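Local structure of fiber protein (3F0Y) at residues 15-20 / 43-48; 120-125 / 159-164. The protein forms the trimeric knob at the tip of the adenovirus type 14 fiber, the part that attaches the virus to receptors on the host cell. One frame throughout, in Å; residues are numbered along the deposited sequence.

Both contacts belong to the antiparallel beta sandwich of the knob. Contact 1 pairs the short edge strand 16-18 with strand 39-48 in one sheet; contact 2 fastens the loop at 120-125 to the end of strand 151-160, which lies in the other sheet. Their centres are about 18 Å apart and their nearest atoms about 7 Å, so the two do not touch. Strand 199-204, at the far edge of the first sheet, packs on the side chains of contact 2. Each contact also meets a neighbouring subunit: 15-20 / 43-48 the second, 120-125 / 159-164 the third, so both border trimer interfaces.

Contact 1: residues 15-20 / 43-48; sequences NTLWTG and LTLVKT
T16, L17 and W18 pair with V46, L45 and T44 as an antiparallel edge of the knob's beta sandwich, where short strand 16-18 closes one side of a sheet beside strand 39-48. L17 and L45 form the hydrogen-bonded pair, L17 N to L45 O and L45 N to L17 O both at 2.8 Å, while K47 N gives an equally short bond to N15 O beyond the strand's start. At the other end T19 N reaches L43 O, and T19 substitutes a side chain for a carbonyl: with chi1 56° its OG1 sits between the backbone N and carbonyl carbon, takes the N-H of L43 at 3.1 Å, and donates to G20 O, with a weak second bond to L41 O.

Packing divides by face. L17 and L45 send their branched, apolar side chains to one face, with L17 also touching L99 and F118. T16, W18, T44 and V46 occupy the other, beside the second subunit, whose A50 N bonds to T16 OG1; small beta-branched T16, T44 and V46 suit close packing, T16 CG2 meeting T44 CG2. The indole of W18 is sandwiched, G20 CA over the centre of one face and T16 CG2 toward the rim of the opposite one, and its NE1 is held by N106 O. T44 OG1, buried with no hydrogen-bonding partner, lies at the ring's edge near its plane, 3.5 Å from W18 CE3.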
ATOM      1  N   ASN A  15      13.045  -5.244  13.660  1.00 24.21           N
ATOM      2  CA  ASN A  15      11.855  -4.512  13.208  1.00 23.93           C
ATOM      3  C   ASN A  15      10.953  -5.367  12.318  1.00 23.44           C
ATOM      4  O   ASN A  15       9.853  -4.944  11.965  1.00 23.12           O
ATOM      5  CB  ASN A  15      12.240  -3.231  12.456  1.00 24.00           C
ATOM      6  CG  ASN A  15      12.783  -2.151  13.373  1.00 24.72           C
ATOM      7  OD1 ASN A  15      12.259  -1.919  14.463  1.00 25.73           O
ATOM      8  ND2 ASN A  15      13.833  -1.473  12.926  1.00 25.80           N
ATOM      9  N   THR A  16      11.433  -6.555  11.951  1.00 22.88           N
ATOM     10  CA  THR A  16      10.668  -7.509  11.158  1.00 22.65           C
ATOM     11  C   THR A  16      10.336  -8.742  11.993  1.00 22.36           C
ATOM     12  O   THR A  16      11.186  -9.258  12.713  1.00 22.16           O
ATOM     13  CB  THR A  16      11.463  -7.959   9.917  1.00 22.50           C
ATOM     14  OG1 THR A  16      11.609  -6.855   9.018  1.00 22.56           O
ATOM     15  CG2 THR A  16      10.760  -9.104   9.197  1.00 22.67           C
ATOM     16  N   LEU A  17       9.085  -9.186  11.902  1.00 22.05           N
ATOM     17  CA  LEU A  17       8.655 -10.467  12.446  1.00 21.95           C
ATOM     18  C   LEU A  17       8.024 -11.218  11.285  1.00 21.72           C
ATOM     19  O   LEU A  17       7.009 -10.778  10.747  1.00 21.66           O
ATOM     20  CB  LEU A  17       7.639 -10.253  13.571  1.00 21.89           C
ATOM     21  CG  LEU A  17       7.163 -11.488  14.336  1.00 22.09           C
ATOM     22  CD1 LEU A  17       8.331 -12.193  15.011  1.00 22.39           C
ATOM     23  CD2 LEU A  17       6.103 -11.098  15.360  1.00 22.13           C
ATOM     24  N   TRP A  18       8.629 -12.332  10.877  1.00 21.42           N
ATOM     25  CA  TRP A  18       8.196 -13.003   9.652  1.00 21.37           C
ATOM     26  C   TRP A  18       8.357 -14.523   9.669  1.00 21.35           C
ATOM     27  O   TRP A  18       8.869 -15.097  10.628  1.00 21.28           O
ATOM     28  CB  TRP A  18       8.900 -12.376   8.434  1.00 20.95           C
ATOM     29  CG  TRP A  18      10.350 -12.732   8.240  1.00 20.71           C
ATOM     30  CD1 TRP A  18      11.197 -13.295   9.149  1.00 20.47           C
ATOM     31  CD2 TRP A  18      11.125 -12.514   7.053  1.00 20.39           C
ATOM     32  NE1 TRP A  18      12.442 -13.461   8.598  1.00 20.31           N
ATOM     33  CE2 TRP A  18      12.430 -12.983   7.315  1.00 20.41           C
ATOM     34  CE3 TRP A  18      10.840 -11.974   5.794  1.00 20.33           C
ATOM     35  CZ2 TRP A  18      13.450 -12.926   6.363  1.00 20.36           C
ATOM     36  CZ3 TRP A  18      11.853 -11.917   4.848  1.00 20.50           C
ATOM     37  CH2 TRP A  18      13.145 -12.392   5.140  1.00 20.49           C
ATOM     38  N   THR A  19       7.899 -15.152   8.590  1.00 21.48           N
ATOM     39  CA  THR A  19       7.967 -16.602   8.412  1.00 21.67           C
ATOM     40  C   THR A  19       9.259 -17.047   7.732  1.00 21.97           C
ATOM     41  O   THR A  19       9.548 -18.243   7.667  1.00 22.02           O
ATOM     42  CB  THR A  19       6.817 -17.078   7.509  1.00 21.64           C
ATOM     43  OG1 THR A  19       6.872 -16.363   6.268  1.00 20.98           O
ATOM     44  CG2 THR A  19       5.472 -16.842   8.174  1.00 21.42           C
ATOM     45  N   GLY A  20      10.019 -16.086   7.210  1.00 22.17           N
ATOM     46  CA  GLY A  20      11.156 -16.375   6.345  1.00 22.38           C
ATOM     47  C   GLY A  20      10.686 -16.490   4.907  1.00 22.63           C
ATOM     48  O   GLY A  20       9.483 -16.586   4.645  1.00 22.53           O
ATOM     49  N   LEU A  43       4.453 -14.587   5.535  1.00 19.12           N
ATOM     50  CA  LEU A  43       3.961 -13.432   6.275  1.00 19.04           C
ATOM     51  C   LEU A  43       5.138 -12.625   6.792  1.00 18.95           C
ATOM     52  O   LEU A  43       6.031 -13.173   7.432  1.00 19.10           O
ATOM     53  CB  LEU A  43       3.088 -13.878   7.449  1.00 19.01           C
ATOM     54  CG  LEU A  43       2.499 -12.756   8.308  1.00 19.06           C
ATOM     55  CD1 LEU A  43       1.578 -11.865   7.478  1.00 19.33           C
ATOM     56  CD2 LEU A  43       1.765 -13.329   9.509  1.00 19.17           C
ATOM     57  N   THR A  44       5.128 -11.326   6.504  1.00 18.72           N
ATOM     58  CA  THR A  44       6.160 -10.411   6.973  1.00 18.58           C
ATOM     59  C   THR A  44       5.491  -9.218   7.643  1.00 18.52           C
ATOM     60  O   THR A  44       4.720  -8.492   7.009  1.00 18.39           O
ATOM     61  CB  THR A  44       7.045  -9.923   5.808  1.00 18.57           C
ATOM     62  OG1 THR A  44       7.549 -11.054   5.087  1.00 18.61           O
ATOM     63  CG2 THR A  44       8.207  -9.081   6.323  1.00 18.67           C
ATOM     64  N   LEU A  45       5.780  -9.037   8.928  1.00 18.40           N
ATOM     65  CA  LEU A  45       5.279  -7.901   9.694  1.00 18.40           C
ATOM     66  C   LEU A  45       6.447  -6.970   9.976  1.00 18.40           C
ATOM     67  O   LEU A  45       7.407  -7.365  10.638  1.00 18.48           O
ATOM     68  CB  LEU A  45       4.665  -8.371  11.013  1.00 18.33           C
ATOM     69  CG  LEU A  45       3.571  -9.437  10.921  1.00 18.12           C
ATOM     70  CD1 LEU A  45       3.195  -9.919  12.310  1.00 17.85           C
ATOM     71  CD2 LEU A  45       2.348  -8.901  10.181  1.00 17.55           C
ATOM     72  N   VAL A  46       6.369  -5.744   9.469  1.00 18.44           N
ATOM     73  CA  VAL A  46       7.423  -4.759   9.681  1.00 18.42           C
ATOM     74  C   VAL A  46       6.899  -3.579  10.489  1.00 18.39           C
ATOM     75  O   VAL A  46       5.855  -3.011  10.168  1.00 18.14           O
ATOM     76  CB  VAL A  46       7.995  -4.248   8.351  1.00 18.39           C
ATOM     77  CG1 VAL A  46       9.107  -3.235   8.607  1.00 18.48           C
ATOM     78  CG2 VAL A  46       8.510  -5.412   7.517  1.00 18.29           C
ATOM     79  N   LYS A  47       7.634  -3.218  11.537  1.00 18.44           N
ATOM     80  CA  LYS A  47       7.299  -2.056  12.356  1.00 18.70           C
ATOM     81  C   LYS A  47       7.611  -0.776  11.598  1.00 18.65           C
ATOM     82  O   LYS A  47       8.762  -0.528  11.238  1.00 18.99           O
ATOM     83  CB  LYS A  47       8.073  -2.081  13.673  1.00 18.72           C
ATOM     84  CG  LYS A  47       7.504  -3.059  14.677  1.00 19.10           C
ATOM     85  CD  LYS A  47       8.416  -3.222  15.871  1.00 19.07           C
ATOM     86  CE  LYS A  47       7.701  -3.946  16.982  1.00 19.51           C
ATOM     87  NZ  LYS A  47       8.610  -4.296  18.103  1.00 19.47           N
ATOM     88  N   THR A  48       6.578   0.027  11.357  1.00 18.61           N
ATOM     89  CA  THR A  48       6.707   1.275  10.609  1.00 18.42           C
ATOM     90  C   THR A  48       6.003   2.402  11.364  1.00 18.13           C
ATOM     91  O   THR A  48       4.831   2.698  11.118  1.00 18.09           O
ATOM     92  CB  THR A  48       6.120   1.134   9.189  1.00 18.56           C
ATOM     93  OG1 THR A  48       4.751   0.724   9.270  1.00 19.52           O
ATOM     94  CG2 THR A  48       6.898   0.102   8.388  1.00 18.61           C
TER

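Contact 2: residues 120-125 / 159-164; sequences PSTTAY and MLNQRA
The side-chain amide of N161 bridges the backbone carbonyls of P120 and Y125, fastening the 120-125 turn to the point where strand 151-160 ends, in the sandwich of the knob. N161 points into the turn, its CG anti to the carbonyl carbon (chi1 -63°), which carries the amide in between P120 O and Y125 O, and its ND2 donates to the carbonyls at both ends of the segment. The bond to Y125 O is short, 2.7 Å, and fairly straight at 163°; it lies in the carbonyl plane and almost in the amide plane of N161. The bond from N161 ND2 to P120 O is longer, 3.2 Å, and its donor stands above the carbonyl plane, though P120 O remains close to the plane of the amide. Asparagine suits the place because one flat group supplies two N-H donors and an acceptor: OD1 takes the backbone N-H of C172 from strand 171-180, which helps fix the rotation of the amide.

Beside this polar grip lies an apolar one. L160 CD1 stands over the face of the Y125 ring, 3.5 Å from its centroid and only 7° off the normal, a CH-pi contact; A124 CB lies against the opposite face, toward the rim. The L160 and Y125 side chains run alongside one another, and Y125 OH bonds to the backbone N of I204. P120 adds its ring next to the leucine, P120 CB meeting L160 CB at 4.0 Å, and Y203 packs on all three.

The turn is held internally as well: S121 OG accepts from A124 N at 2.9 Å, and Y125 N bonds to S121 O. A serine oxygen taking the backbone N-H three residues on is typical of the ST motif.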
ATOM      1  N   PRO A 120      -1.852  -6.370  16.417  1.00 17.65           N
ATOM      2  CA  PRO A 120      -2.890  -5.372  16.172  1.00 17.46           C
ATOM      3  C   PRO A 120      -3.413  -4.796  17.483  1.00 17.21           C
ATOM      4  O   PRO A 120      -3.759  -5.548  18.396  1.00 16.71           O
ATOM      5  CB  PRO A 120      -3.984  -6.167  15.449  1.00 17.29           C
ATOM      6  CG  PRO A 120      -3.773  -7.570  15.865  1.00 17.44           C
ATOM      7  CD  PRO A 120      -2.295  -7.726  16.044  1.00 17.52           C
ATOM      8  N   SER A 121      -3.441  -3.468  17.569  1.00 17.18           N
ATOM      9  CA  SER A 121      -3.880  -2.772  18.771  1.00 17.23           C
ATOM     10  C   SER A 121      -5.288  -3.187  19.186  1.00 17.27           C
ATOM     11  O   SER A 121      -6.211  -3.164  18.374  1.00 17.20           O
ATOM     12  CB  SER A 121      -3.842  -1.255  18.547  1.00 17.13           C
ATOM     13  OG  SER A 121      -4.543  -0.572  19.570  1.00 16.81           O
ATOM     14  N   THR A 122      -5.447  -3.562  20.452  1.00 17.41           N
ATOM     15  CA  THR A 122      -6.771  -3.843  21.008  1.00 17.58           C
ATOM     16  C   THR A 122      -7.553  -2.549  21.235  1.00 17.60           C
ATOM     17  O   THR A 122      -8.771  -2.579  21.397  1.00 17.68           O
ATOM     18  CB  THR A 122      -6.686  -4.637  22.325  1.00 17.69           C
ATOM     19  OG1 THR A 122      -5.850  -3.943  23.256  1.00 18.07           O
ATOM     20  CG2 THR A 122      -6.121  -6.029  22.073  1.00 17.74           C
ATOM     21  N   THR A 123      -6.851  -1.416  21.250  1.00 17.64           N
ATOM     22  CA  THR A 123      -7.498  -0.111  21.319  1.00 17.69           C
ATOM     23  C   THR A 123      -8.075   0.272  19.960  1.00 17.63           C
ATOM     24  O   THR A 123      -9.184   0.782  19.888  1.00 17.57           O
ATOM     25  CB  THR A 123      -6.526   0.985  21.797  1.00 17.71           C
ATOM     26  OG1 THR A 123      -5.941   0.590  23.044  1.00 17.89           O
ATOM     27  CG2 THR A 123      -7.254   2.309  21.983  1.00 17.79           C
ATOM     28  N   ALA A 124      -7.323   0.020  18.891  1.00 17.62           N
ATOM     29  CA  ALA A 124      -7.791   0.289  17.530  1.00 17.66           C
ATOM     30  C   ALA A 124      -8.751  -0.794  17.043  1.00 17.76           C
ATOM     31  O   ALA A 124      -9.719  -0.501  16.338  1.00 17.74           O
ATOM     32  CB  ALA A 124      -6.606   0.404  16.576  1.00 17.58           C
ATOM     33  N   TYR A 125      -8.470  -2.040  17.425  1.00 17.78           N
ATOM     34  CA  TYR A 125      -9.227  -3.210  16.974  1.00 18.02           C
ATOM     35  C   TYR A 125      -9.684  -4.009  18.197  1.00 18.29           C
ATOM     36  O   TYR A 125      -9.003  -4.943  18.634  1.00 18.24           O
ATOM     37  CB  TYR A 125      -8.358  -4.054  16.034  1.00 17.61           C
ATOM     38  CG  TYR A 125      -7.597  -3.193  15.055  1.00 17.28           C
ATOM     39  CD1 TYR A 125      -6.226  -2.997  15.186  1.00 16.97           C
ATOM     40  CD2 TYR A 125      -8.259  -2.530  14.030  1.00 16.87           C
ATOM     41  CE1 TYR A 125      -5.532  -2.186  14.307  1.00 16.83           C
ATOM     42  CE2 TYR A 125      -7.574  -1.718  13.143  1.00 16.92           C
ATOM     43  CZ  TYR A 125      -6.209  -1.548  13.288  1.00 17.01           C
ATOM     44  OH  TYR A 125      -5.515  -0.743  12.418  1.00 16.51           O
ATOM     45  N   MET A 159      -9.597  -9.532   9.232  1.00 18.82           N
ATOM     46  CA  MET A 159     -10.239  -9.103  10.465  1.00 18.97           C
ATOM     47  C   MET A 159      -9.212  -9.172  11.584  1.00 18.92           C
ATOM     48  O   MET A 159      -8.606 -10.217  11.817  1.00 18.75           O
ATOM     49  CB  MET A 159     -11.450  -9.970  10.809  1.00 18.92           C
ATOM     50  CG  MET A 159     -12.301  -9.381  11.932  1.00 18.98           C
ATOM     51  SD  MET A 159     -13.796 -10.318  12.305  1.00 19.65           S
ATOM     52  CE  MET A 159     -13.098 -11.779  13.068  1.00 19.09           C
ATOM     53  N   LEU A 160      -9.016  -8.046  12.259  1.00 19.04           N
ATOM     54  CA  LEU A 160      -8.088  -7.965  13.377  1.00 19.34           C
ATOM     55  C   LEU A 160      -8.856  -8.101  14.681  1.00 19.52           C
ATOM     56  O   LEU A 160      -9.867  -7.431  14.880  1.00 19.66           O
ATOM     57  CB  LEU A 160      -7.340  -6.634  13.346  1.00 19.17           C
ATOM     58  CG  LEU A 160      -6.582  -6.348  12.049  1.00 18.85           C
ATOM     59  CD1 LEU A 160      -5.937  -4.976  12.103  1.00 18.62           C
ATOM     60  CD2 LEU A 160      -5.543  -7.422  11.780  1.00 18.54           C
ATOM     61  N   ASN A 161      -8.369  -8.974  15.562  1.00 19.88           N
ATOM     62  CA  ASN A 161      -8.970  -9.190  16.876  1.00 20.30           C
ATOM     63  C   ASN A 161     -10.465  -9.537  16.782  1.00 20.76           C
ATOM     64  O   ASN A 161     -10.804 -10.590  16.245  1.00 20.92           O
ATOM     65  CB  ASN A 161      -8.688  -7.984  17.782  1.00 20.13           C
ATOM     66  CG  ASN A 161      -7.202  -7.787  18.041  1.00 19.70           C
ATOM     67  OD1 ASN A 161      -6.412  -8.724  17.927  1.00 18.87           O
ATOM     68  ND2 ASN A 161      -6.816  -6.565  18.390  1.00 18.95           N
ATOM     69  N   GLN A 162     -11.340  -8.665  17.286  1.00 21.46           N
ATOM     70  CA  GLN A 162     -12.801  -8.847  17.236  1.00 21.77           C
ATOM     71  C   GLN A 162     -13.321  -9.972  18.133  1.00 22.02           C
ATOM     72  O   GLN A 162     -14.129  -9.727  19.030  1.00 22.14           O
ATOM     73  CB  GLN A 162     -13.301  -9.038  15.792  1.00 21.81           C
ATOM     74  CG  GLN A 162     -14.810  -9.246  15.664  1.00 22.47           C
ATOM     75  CD  GLN A 162     -15.617  -8.212  16.422  1.00 24.09           C
ATOM     76  OE1 GLN A 162     -15.407  -7.012  16.264  1.00 25.91           O
ATOM     77  NE2 GLN A 162     -16.546  -8.675  17.253  1.00 25.52           N
ATOM     78  N   ARG A 163     -12.882 -11.201  17.880  1.00 22.32           N
ATOM     79  CA  ARG A 163     -13.366 -12.340  18.651  1.00 22.98           C
ATOM     80  C   ARG A 163     -12.239 -13.339  18.934  1.00 23.11           C
ATOM     81  O   ARG A 163     -11.483 -13.714  18.039  1.00 23.05           O
ATOM     82  CB  ARG A 163     -14.578 -12.976  17.946  1.00 23.05           C
ATOM     83  CG  ARG A 163     -14.395 -14.364  17.348  1.00 23.88           C
ATOM     84  CD  ARG A 163     -15.638 -14.784  16.560  1.00 24.37           C
ATOM     85  NE  ARG A 163     -15.403 -14.747  15.117  1.00 25.84           N
ATOM     86  CZ  ARG A 163     -14.859 -15.737  14.407  1.00 26.46           C
ATOM     87  NH1 ARG A 163     -14.481 -16.871  14.991  1.00 27.35           N
ATOM     88  NH2 ARG A 163     -14.689 -15.592  13.100  1.00 26.76           N
ATOM     89  N   ALA A 164     -12.113 -13.728  20.200  1.00 23.52           N
ATOM     90  CA  ALA A 164     -11.119 -14.712  20.621  1.00 23.76           C
ATOM     91  C   ALA A 164     -11.768 -16.088  20.668  1.00 24.10           C
ATOM     92  O   ALA A 164     -12.982 -16.198  20.838  1.00 24.35           O
ATOM     93  CB  ALA A 164     -10.557 -14.344  21.985  1.00 23.83           C
TER